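Local coordinates for oxidoreductase, short-chain dehydrogenase/reductase family (Aeromonas hydrophila subsp. hydrophila, PDB 3L6E), which probably acts as a nucleotide-dependent oxidoreductase of the short-chain dehydrogenase/reductase family, perhaps reducing 3-dehydrosphinganine in sphingolipid metabolism, at residues G76-G88 with L122-S135. Numbering follows the deposited sequence.
Sequences GLPELVLHCAGTG and LIGERGGVLANVLS. Unlike the reference sequence in segment 76-88: T87 (reference Val). Unlike the reference sequence in segment 122-135: E125 (reference Asp), R126 (reference Lys).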
ATOM      1  N   GLY A  76      13.820 -18.333  17.679  1.00 24.81           N
ATOM      2  CA  GLY A  76      14.407 -17.118  18.246  1.00 25.23           C
ATOM      3  C   GLY A  76      13.444 -15.954  18.083  1.00 26.44           C
ATOM      4  O   GLY A  76      12.301 -16.133  17.607  1.00 26.52           O
ATOM      5  N   LEU A  77      13.886 -14.767  18.491  1.00 26.65           N
ATOM      6  CA  LEU A  77      13.043 -13.575  18.418  1.00 26.62           C
ATOM      7  C   LEU A  77      12.662 -13.319  16.965  1.00 26.85           C
ATOM      8  O   LEU A  77      13.500 -13.507  16.071  1.00 27.24           O
ATOM      9  CB  LEU A  77      13.757 -12.348  19.009  1.00 26.14           C
ATOM     10  CG  LEU A  77      14.159 -12.395  20.482  1.00 27.67           C
ATOM     11  CD1 LEU A  77      14.837 -11.089  20.892  1.00 26.31           C
ATOM     12  CD2 LEU A  77      12.975 -12.692  21.396  1.00 26.55           C
ATOM     13  N   PRO A  78      11.397 -12.912  16.724  1.00 25.71           N
ATOM     14  CA  PRO A  78      10.930 -12.668  15.365  1.00 24.68           C
ATOM     15  C   PRO A  78      11.272 -11.285  14.833  1.00 24.29           C
ATOM     16  O   PRO A  78      11.335 -10.327  15.603  1.00 23.75           O
ATOM     17  CB  PRO A  78       9.407 -12.802  15.483  1.00 25.13           C
ATOM     18  CG  PRO A  78       9.081 -12.477  16.895  1.00 29.84           C
ATOM     19  CD  PRO A  78      10.303 -12.826  17.720  1.00 25.57           C
ATOM     20  N   GLU A  79      11.496 -11.200  13.522  1.00 24.32           N
ATOM     21  CA  GLU A  79      11.569  -9.926  12.812  1.00 25.93           C
ATOM     22  C   GLU A  79      10.168  -9.393  12.445  1.00 26.17           C
ATOM     23  O   GLU A  79       9.949  -8.173  12.373  1.00 26.54           O
ATOM     24  CB  GLU A  79      12.387 -10.074  11.526  1.00 27.23           C
ATOM     25  CG  GLU A  79      13.768 -10.696  11.714  1.00 46.61           C
ATOM     26  CD  GLU A  79      14.496 -10.900  10.395  1.00 29.52           C
ATOM     27  OE1 GLU A  79      15.754 -10.874  10.394  1.00 46.75           O
ATOM     28  OE2 GLU A  79      13.808 -11.078   9.360  1.00 46.76           O
ATOM     29  N   LEU A  80       9.230 -10.301  12.192  1.00 25.35           N
ATOM     30  CA  LEU A  80       7.893  -9.891  11.767  1.00 24.90           C
ATOM     31  C   LEU A  80       6.834 -10.723  12.453  1.00 25.10           C
ATOM     32  O   LEU A  80       6.916 -11.958  12.479  1.00 25.18           O
ATOM     33  CB  LEU A  80       7.742  -9.956  10.233  1.00 23.90           C
ATOM     34  CG  LEU A  80       6.348  -9.908   9.583  1.00 32.73           C
ATOM     35  CD1 LEU A  80       5.661  -8.583   9.843  1.00 23.10           C
ATOM     36  CD2 LEU A  80       6.402 -10.200   8.067  1.00 23.92           C
ATOM     37  N   VAL A  81       5.868 -10.025  13.049  1.00 25.03           N
ATOM     38  CA  VAL A  81       4.662 -10.648  13.554  1.00 24.79           C
ATOM     39  C   VAL A  81       3.530 -10.228  12.628  1.00 25.19           C
ATOM     40  O   VAL A  81       3.191  -9.044  12.500  1.00 24.52           O
ATOM     41  CB  VAL A  81       4.373 -10.328  15.041  1.00 24.74           C
ATOM     42  CG1 VAL A  81       3.066 -11.008  15.490  1.00 11.65           C
ATOM     43  CG2 VAL A  81       5.499 -10.863  15.912  1.00 12.39           C
ATOM     44  N   LEU A  82       2.991 -11.225  11.942  1.00 25.73           N
ATOM     45  CA  LEU A  82       1.944 -11.022  10.974  1.00 25.84           C
ATOM     46  C   LEU A  82       0.671 -11.510  11.610  1.00 25.88           C
ATOM     47  O   LEU A  82       0.471 -12.712  11.780  1.00 26.42           O
ATOM     48  CB  LEU A  82       2.240 -11.813   9.708  1.00 26.36           C
ATOM     49  CG  LEU A  82       2.172 -11.060   8.386  1.00 35.78           C
ATOM     50  CD1 LEU A  82       2.264 -12.024   7.218  1.00 26.81           C
ATOM     51  CD2 LEU A  82       0.911 -10.246   8.301  1.00 26.97           C
ATOM     52  N   HIS A  83      -0.169 -10.576  12.019  1.00 25.44           N
ATOM     53  CA  HIS A  83      -1.397 -10.957  12.679  1.00 25.89           C
ATOM     54  C   HIS A  83      -2.555 -10.988  11.692  1.00 28.05           C
ATOM     55  O   HIS A  83      -2.918  -9.965  11.108  1.00 27.87           O
ATOM     56  CB  HIS A  83      -1.714 -10.061  13.871  1.00 24.44           C
ATOM     57  CG  HIS A  83      -2.900 -10.527  14.658  1.00 24.43           C
ATOM     58  ND1 HIS A  83      -4.091  -9.835  14.695  1.00 24.50           N
ATOM     59  CD2 HIS A  83      -3.094 -11.644  15.393  1.00 23.61           C
ATOM     60  CE1 HIS A  83      -4.960 -10.498  15.432  1.00 23.16           C
ATOM     61  NE2 HIS A  83      -4.382 -11.600  15.862  1.00 24.72           N
ATOM     62  N   CYS A  84      -3.099 -12.181  11.492  1.00 30.39           N
ATOM     63  CA  CYS A  84      -4.261 -12.379  10.649  1.00 33.41           C
ATOM     64  C   CYS A  84      -5.474 -12.635  11.512  1.00 36.84           C
ATOM     65  O   CYS A  84      -5.797 -13.781  11.785  1.00 36.02           O
ATOM     66  CB  CYS A  84      -4.044 -13.557   9.710  1.00 32.86           C
ATOM     67  SG  CYS A  84      -2.762 -13.265   8.531  1.00 34.51           S
ATOM     68  N   ALA A  85      -6.136 -11.562  11.954  1.00 41.17           N
ATOM     69  CA  ALA A  85      -7.333 -11.708  12.789  1.00 44.65           C
ATOM     70  C   ALA A  85      -8.421 -12.487  12.053  1.00 47.63           C
ATOM     71  O   ALA A  85      -9.272 -13.106  12.687  1.00 48.73           O
ATOM     72  CB  ALA A  85      -7.850 -10.360  13.251  1.00 44.90           C
ATOM     73  N   GLY A  86      -8.364 -12.486  10.720  1.00 49.61           N
ATOM     74  CA  GLY A  86      -9.340 -13.203   9.894  1.00 51.40           C
ATOM     75  C   GLY A  86     -10.642 -12.432   9.898  1.00 53.19           C
ATOM     76  O   GLY A  86     -10.636 -11.218   9.692  1.00 53.85           O
ATOM     77  N   THR A  87     -11.753 -13.122  10.150  1.00 54.36           N
ATOM     78  CA  THR A  87     -13.079 -12.480  10.254  1.00 55.87           C
ATOM     79  C   THR A  87     -14.120 -13.362  10.977  1.00 56.60           C
ATOM     80  O   THR A  87     -13.953 -13.672  12.159  1.00 56.81           O
ATOM     81  CB  THR A  87     -13.619 -11.984   8.869  1.00 56.25           C
ATOM     82  OG1 THR A  87     -12.875 -12.600   7.804  1.00 62.48           O
ATOM     83  CG2 THR A  87     -13.482 -10.467   8.754  1.00 62.15           C
ATOM     84  N   GLY A  88     -15.183 -13.753  10.270  1.00 56.86           N
ATOM     85  CA  GLY A  88     -16.246 -14.574  10.846  1.00 57.06           C
ATOM     86  C   GLY A  88     -17.248 -15.067   9.820  1.00 57.27           C
ATOM     87  O   GLY A  88     -18.462 -15.020  10.046  1.00 57.31           O
ATOM     88  N   LEU A 122       8.037  -8.443  23.525  1.00 28.23           N
ATOM     89  CA  LEU A 122       9.114  -9.252  22.939  1.00 27.08           C
ATOM     90  C   LEU A 122      10.148  -8.465  22.136  1.00 26.27           C
ATOM     91  O   LEU A 122      11.357  -8.656  22.311  1.00 26.41           O
ATOM     92  CB  LEU A 122       8.541 -10.360  22.053  1.00 26.59           C
ATOM     93  CG  LEU A 122       8.313 -11.709  22.724  1.00 41.08           C
ATOM     94  CD1 LEU A 122       7.593 -12.632  21.739  1.00 25.84           C
ATOM     95  CD2 LEU A 122       9.638 -12.325  23.213  1.00 25.40           C
ATOM     96  N   ILE A 123       9.676  -7.595  21.247  1.00 25.26           N
ATOM     97  CA  ILE A 123      10.567  -6.923  20.310  1.00 25.14           C
ATOM     98  C   ILE A 123      10.408  -5.395  20.266  1.00 26.32           C
ATOM     99  O   ILE A 123      10.878  -4.739  19.338  1.00 26.58           O
ATOM    100  CB  ILE A 123      10.513  -7.567  18.882  1.00 24.50           C
ATOM    101  CG1 ILE A 123       9.089  -7.527  18.291  1.00 19.98           C
ATOM    102  CG2 ILE A 123      11.022  -9.000  18.922  1.00 18.89           C
ATOM    103  CD1 ILE A 123       9.039  -7.818  16.754  1.00 24.42           C
ATOM    104  N   GLY A 124       9.770  -4.830  21.284  1.00 27.48           N
ATOM    105  CA  GLY A 124       9.607  -3.373  21.367  1.00 28.45           C
ATOM    106  C   GLY A 124      10.927  -2.618  21.444  1.00 28.76           C
ATOM    107  O   GLY A 124      11.071  -1.546  20.869  1.00 28.53           O
ATOM    108  N   GLU A 125      11.906  -3.180  22.137  1.00 29.69           N
ATOM    109  CA  GLU A 125      13.209  -2.518  22.239  1.00 31.05           C
ATOM    110  C   GLU A 125      14.163  -2.881  21.109  1.00 31.28           C
ATOM    111  O   GLU A 125      14.912  -2.039  20.630  1.00 31.17           O
ATOM    112  CB  GLU A 125      13.848  -2.766  23.605  1.00 32.08           C
ATOM    113  CG  GLU A 125      13.018  -2.176  24.740  1.00 52.24           C
ATOM    114  CD  GLU A 125      13.860  -1.637  25.872  1.00 33.37           C
ATOM    115  OE1 GLU A 125      14.815  -0.869  25.598  1.00 52.56           O
ATOM    116  OE2 GLU A 125      13.558  -1.968  27.041  1.00 52.47           O
ATOM    117  N   ARG A 126      14.111  -4.134  20.669  1.00 31.89           N
ATOM    118  CA  ARG A 126      14.994  -4.626  19.620  1.00 31.97           C
ATOM    119  C   ARG A 126      14.602  -4.096  18.237  1.00 31.73           C
ATOM    120  O   ARG A 126      15.456  -3.881  17.373  1.00 32.11           O
ATOM    121  CB  ARG A 126      14.993  -6.146  19.638  1.00 32.61           C
ATOM    122  CG  ARG A 126      15.988  -6.778  18.706  1.00 56.79           C
ATOM    123  CD  ARG A 126      15.947  -8.270  18.858  1.00 34.11           C
ATOM    124  NE  ARG A 126      16.356  -8.928  17.627  1.00 57.33           N
ATOM    125  CZ  ARG A 126      15.515  -9.324  16.684  1.00 34.18           C
ATOM    126  NH1 ARG A 126      14.208  -9.139  16.831  1.00 57.69           N
ATOM    127  NH2 ARG A 126      15.980  -9.909  15.588  1.00 57.50           N
ATOM    128  N   GLY A 127      13.311  -3.867  18.034  1.00 31.04           N
ATOM    129  CA  GLY A 127      12.827  -3.404  16.747  1.00 30.27           C
ATOM    130  C   GLY A 127      12.283  -4.551  15.936  1.00 29.63           C
ATOM    131  O   GLY A 127      12.380  -5.703  16.352  1.00 29.84           O
ATOM    132  N   GLY A 128      11.720  -4.230  14.773  1.00 29.31           N
ATOM    133  CA  GLY A 128      11.035  -5.204  13.929  1.00 28.81           C
ATOM    134  C   GLY A 128       9.673  -4.712  13.479  1.00 28.13           C
ATOM    135  O   GLY A 128       9.377  -3.521  13.571  1.00 28.33           O
ATOM    136  N   VAL A 129       8.841  -5.633  12.986  1.00 27.08           N
ATOM    137  CA  VAL A 129       7.560  -5.282  12.358  1.00 25.21           C
ATOM    138  C   VAL A 129       6.355  -6.028  12.967  1.00 23.89           C
ATOM    139  O   VAL A 129       6.389  -7.252  13.145  1.00 22.33           O
ATOM    140  CB  VAL A 129       7.638  -5.452  10.809  1.00 25.31           C
ATOM    141  CG1 VAL A 129       6.335  -5.069  10.117  1.00 19.67           C
ATOM    142  CG2 VAL A 129       8.780  -4.590  10.238  1.00 19.79           C
ATOM    143  N   LEU A 130       5.320  -5.253  13.319  1.00 23.50           N
ATOM    144  CA  LEU A 130       4.016  -5.777  13.716  1.00 23.49           C
ATOM    145  C   LEU A 130       3.021  -5.447  12.625  1.00 22.96           C
ATOM    146  O   LEU A 130       2.590  -4.287  12.471  1.00 23.26           O
ATOM    147  CB  LEU A 130       3.505  -5.203  15.048  1.00 23.22           C
ATOM    148  CG  LEU A 130       2.044  -5.548  15.395  1.00 30.38           C
ATOM    149  CD1 LEU A 130       1.843  -7.028  15.622  1.00 22.62           C
ATOM    150  CD2 LEU A 130       1.515  -4.747  16.609  1.00 23.36           C
ATOM    151  N   ALA A 131       2.654  -6.475  11.875  1.00 21.69           N
ATOM    152  CA  ALA A 131       1.786  -6.276  10.727  1.00 20.78           C
ATOM    153  C   ALA A 131       0.464  -6.896  11.060  1.00 19.71           C
ATOM    154  O   ALA A 131       0.411  -8.038  11.497  1.00 19.25           O
ATOM    155  CB  ALA A 131       2.384  -6.892   9.479  1.00 19.99           C
ATOM    156  N   ASN A 132      -0.594  -6.116  10.882  1.00 19.56           N
ATOM    157  CA  ASN A 132      -1.937  -6.573  11.167  1.00 20.48           C
ATOM    158  C   ASN A 132      -2.778  -6.612   9.898  1.00 22.41           C
ATOM    159  O   ASN A 132      -2.744  -5.670   9.091  1.00 22.37           O
ATOM    160  CB  ASN A 132      -2.596  -5.675  12.190  1.00 20.32           C
ATOM    161  CG  ASN A 132      -2.362  -6.135  13.595  1.00 13.62           C
ATOM    162  OD1 ASN A 132      -3.047  -7.010  14.106  1.00 21.04           O
ATOM    163  ND2 ASN A 132      -1.395  -5.529  14.243  1.00 21.63           N
ATOM    164  N   VAL A 133      -3.517  -7.704   9.738  1.00 23.74           N
ATOM    165  CA  VAL A 133      -4.434  -7.869   8.618  1.00 25.67           C
ATOM    166  C   VAL A 133      -5.855  -7.567   9.097  1.00 27.89           C
ATOM    167  O   VAL A 133      -6.385  -8.248   9.971  1.00 27.65           O
ATOM    168  CB  VAL A 133      -4.382  -9.290   8.003  1.00 25.25           C
ATOM    169  CG1 VAL A 133      -5.307  -9.382   6.778  1.00 28.34           C
ATOM    170  CG2 VAL A 133      -2.982  -9.621   7.580  1.00 27.65           C
ATOM    171  N   LEU A 134      -6.435  -6.502   8.558  1.00 29.92           N
ATOM    172  CA  LEU A 134      -7.826  -6.182   8.807  1.00 32.62           C
ATOM    173  C   LEU A 134      -8.645  -6.587   7.556  1.00 35.06           C
ATOM    174  O   LEU A 134      -9.084  -5.751   6.775  1.00 35.38           O
ATOM    175  CB  LEU A 134      -7.969  -4.698   9.191  1.00 32.48           C
ATOM    176  CG  LEU A 134      -7.280  -4.202  10.487  1.00 21.33           C
ATOM    177  CD1 LEU A 134      -5.747  -4.111  10.374  1.00 32.28           C
ATOM    178  CD2 LEU A 134      -7.822  -2.843  10.865  1.00 32.06           C
ATOM    179  N   SER A 135      -8.817  -7.892   7.358  1.00 37.65           N
ATOM    180  CA  SER A 135      -9.408  -8.408   6.114  1.00 40.52           C
ATOM    181  C   SER A 135     -10.921  -8.183   6.032  1.00 43.24           C
ATOM    182  O   SER A 135     -11.599  -8.041   7.056  1.00 43.62           O
ATOM    183  CB  SER A 135      -9.054  -9.881   5.906  1.00 40.55           C
ATOM    184  OG  SER A 135      -9.507 -10.677   6.987  1.00 59.35           O
TER
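V81 lies beside L130, and L82 beside A131, on strands 80-84 and 128-133, neighbours in the parallel sheet of the Rossmann fold, joined by the right-handed crossover through helix 98-123. Five backbone hydrogen bonds zip them together. E79 O receives V129 N, V129 O receives V81 N, V81 O takes A131 N at 2.7 Å, and the alternation runs on through H83 N to A131 O and V133 N to H83 O. The strand axes diverge by just 14°.

On the face toward helix 14-25, L80 CD1 lies 3.6 Å from V129 CG1 and 3.7 Å from A131 CB. L82 CD2 also packs on A131 CB, at 3.8 Å, and V133 CG2 meets C84 SG. V81 and L130 meet on the opposite face, where V81 packs on T119 of helix 98-123.

At the N-terminal end of the strands, L77 spans L122 CD2 and the R126 side chain; L77 CB lies over one guanidinium face, offset toward the rim, while R126 NH1 makes a weak hydrogen bond to P78 O (3.3 Å).

H83 and N132 are polar but buried: ring and amide planes stand 66° apart, and H83 ND1 reaches N132 OD1 at 3.1 Å in a weak, bent hydrogen bond.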